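Local coordinates for tail protein, 43 kDa (Neisseria meningitidis MC58, PDB 3D37) that is of unknown function but probably helps build the baseplate of a contractile, Mu-like phage tail, at residues W191-S196 / D305-I310. Sequence-based numbering, arbitrary orientation.
Sequences WSRTDS and DDEHGI
The carboxylate of E307 reaches across to both W191 and R193. W191 NE1 gives E307 OE2 a weak hydrogen bond (3.4 Å, N-H...O angle 148°), with E307 CD in the plane of the indole at its edge and the carboxylate turned 85° to the ring. R193 crosses E307 at about a right angle, and its NH1 forms a salt bridge to the same OE2, long at 3.6 Å; bends at chi2 and chi3 fold the arginine so that R193 CD is pressed to 3.0 Å from E307 OE2, a tight C...O contact.

Beside them, W191 and D305 run alongside each other: D305 CG is anti to its backbone N (chi1 -176°), as is W191 CG, which lets both side chains point the same way, W191 CD1 lying 3.5 Å from D305 OD1. D305 OD2 pairs with K80 of a second subunit, whose K80 and K82 also make cation-pi contacts with the indole.

Two waters bridge W191 O to D306 N and E307 N.

S192 OG accepts from D195 N at 2.7 Å, an ST motif, and D305 OD1 from H308 N. The arrangement joins the ends of parallel strands 187-191 and 300-305 at a subunit interface, where 305-310 is the turn of the hairpin formed by strands 300-305 and 310-324, with an Asx motif and a G1 beta bulge.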
loop_
_atom_site.group_PDB
_atom_site.type_symbol
_atom_site.label_atom_id
_atom_site.label_comp_id
_atom_site.label_asym_id
_atom_site.label_seq_id
_atom_site.Cartn_x
_atom_site.Cartn_y
_atom_site.Cartn_z
ATOM N N TRP A 191 9.306 7.863 28.933
ATOM C CA TRP A 191 9.772 7.482 27.614
ATOM C C TRP A 191 11.208 7.049 27.725
ATOM O O TRP A 191 12.028 7.769 28.289
ATOM C CB TRP A 191 9.733 8.656 26.640
ATOM C CG TRP A 191 10.466 8.340 25.410
ATOM C CD1 TRP A 191 11.796 8.529 25.173
ATOM C CD2 TRP A 191 9.939 7.684 24.256
ATOM N NE1 TRP A 191 12.127 8.034 23.940
ATOM C CE2 TRP A 191 11.002 7.521 23.348
ATOM C CE3 TRP A 191 8.683 7.201 23.914
ATOM C CZ2 TRP A 191 10.827 6.928 22.102
ATOM C CZ3 TRP A 191 8.496 6.630 22.674
ATOM C CH2 TRP A 191 9.559 6.486 21.784
ATOM N N SER A 192 11.521 5.884 27.168
ATOM C CA SER A 192 12.908 5.442 27.056
ATOM C C SER A 192 13.114 4.400 25.945
ATOM O O SER A 192 12.350 3.448 25.823
ATOM C CB SER A 192 13.396 4.890 28.395
ATOM O OG SER A 192 14.746 4.487 28.278
ATOM N N ARG A 193 14.167 4.583 25.149
ATOM C CA ARG A 193 14.548 3.596 24.132
ATOM C C ARG A 193 15.364 2.442 24.691
ATOM O O ARG A 193 15.677 1.497 23.968
ATOM C CB ARG A 193 15.336 4.274 23.020
ATOM C CG ARG A 193 14.452 5.008 22.031
ATOM C CD ARG A 193 15.188 6.222 21.478
ATOM N NE ARG A 193 16.432 5.833 20.840
ATOM C CZ ARG A 193 17.468 6.629 20.575
ATOM N NH1 ARG A 193 17.476 7.915 20.907
ATOM N NH2 ARG A 193 18.525 6.116 19.969
ATOM N N THR A 194 15.732 2.517 25.969
ATOM C CA THR A 194 16.488 1.443 26.630
ATOM C C THR A 194 15.864 0.961 27.945
ATOM O O THR A 194 16.078 -0.184 28.350
ATOM C CB THR A 194 17.957 1.867 26.879
ATOM O OG1 THR A 194 18.005 3.006 27.762
ATOM C CG2 THR A 194 18.628 2.186 25.548
ATOM N N ASP A 195 15.103 1.816 28.626
ATOM C CA ASP A 195 14.403 1.392 29.841
ATOM C C ASP A 195 13.033 0.770 29.486
ATOM O O ASP A 195 12.093 1.455 29.027
ATOM C CB ASP A 195 14.291 2.543 30.849
ATOM C CG ASP A 195 13.906 2.066 32.227
ATOM O OD1 ASP A 195 13.438 0.914 32.299
ATOM O OD2 ASP A 195 14.036 2.835 33.211
ATOM N N SER A 196 12.956 -0.556 29.685
ATOM C CA SER A 196 11.735 -1.344 29.431
ATOM C C SER A 196 10.608 -1.054 30.439
ATOM O O SER A 196 9.438 -1.372 30.182
ATOM C CB SER A 196 12.066 -2.847 29.459
ATOM O OG SER A 196 12.554 -3.217 30.747
ATOM N N ASP A 305 10.686 12.342 30.255
ATOM C CA ASP A 305 11.416 11.977 29.046
ATOM C C ASP A 305 12.816 12.541 29.213
ATOM O O ASP A 305 13.042 13.715 28.965
ATOM C CB ASP A 305 10.724 12.571 27.821
ATOM C CG ASP A 305 11.360 12.154 26.526
ATOM O OD1 ASP A 305 12.529 11.700 26.537
ATOM O OD2 ASP A 305 10.652 12.217 25.483
ATOM N N ASP A 306 13.738 11.699 29.664
ATOM C CA ASP A 306 15.147 12.106 29.821
ATOM C C ASP A 306 15.786 12.573 28.513
ATOM O O ASP A 306 16.484 13.576 28.505
ATOM C CB ASP A 306 15.977 10.983 30.453
ATOM C CG ASP A 306 15.752 10.859 31.981
ATOM O OD1 ASP A 306 15.019 11.654 32.574
ATOM O OD2 ASP A 306 16.339 9.945 32.594
ATOM N N GLU A 307 15.540 11.864 27.414
ATOM C CA GLU A 307 16.034 12.288 26.077
ATOM C C GLU A 307 15.698 13.748 25.796
ATOM O O GLU A 307 16.561 14.519 25.407
ATOM C CB GLU A 307 15.432 11.444 24.945
ATOM C CG GLU A 307 16.131 10.178 24.683
ATOM C CD GLU A 307 15.381 9.243 23.699
ATOM O OE1 GLU A 307 14.660 9.724 22.785
ATOM O OE2 GLU A 307 15.519 8.007 23.884
ATOM N N HIS A 308 14.450 14.116 26.017
ATOM C CA HIS A 308 13.937 15.459 25.722
ATOM C C HIS A 308 14.149 16.479 26.870
ATOM O O HIS A 308 13.903 17.665 26.719
ATOM C CB HIS A 308 12.436 15.320 25.454
ATOM C CG HIS A 308 11.863 16.352 24.531
ATOM N ND1 HIS A 308 11.414 16.036 23.270
ATOM C CD2 HIS A 308 11.640 17.681 24.689
ATOM C CE1 HIS A 308 10.952 17.125 22.681
ATOM N NE2 HIS A 308 11.069 18.136 23.522
ATOM N N GLY A 309 14.548 16.021 28.043
ATOM C CA GLY A 309 14.630 16.904 29.197
ATOM C C GLY A 309 13.297 17.259 29.808
ATOM O O GLY A 309 13.190 18.260 30.474
ATOM N N ILE A 310 12.252 16.465 29.588
ATOM C CA ILE A 310 10.966 16.730 30.270
ATOM C C ILE A 310 10.868 15.969 31.591
ATOM O O ILE A 310 11.144 14.785 31.661
ATOM C CB ILE A 310 9.750 16.337 29.412
ATOM C CG1 ILE A 310 9.755 17.099 28.088
ATOM C CG2 ILE A 310 8.411 16.567 30.179
ATOM C CD1 ILE A 310 8.717 16.572 27.102
HETATM O O HOH W 1 12.966 9.063 30.502
HETATM O O HOH W 2 14.854 8.690 27.891
#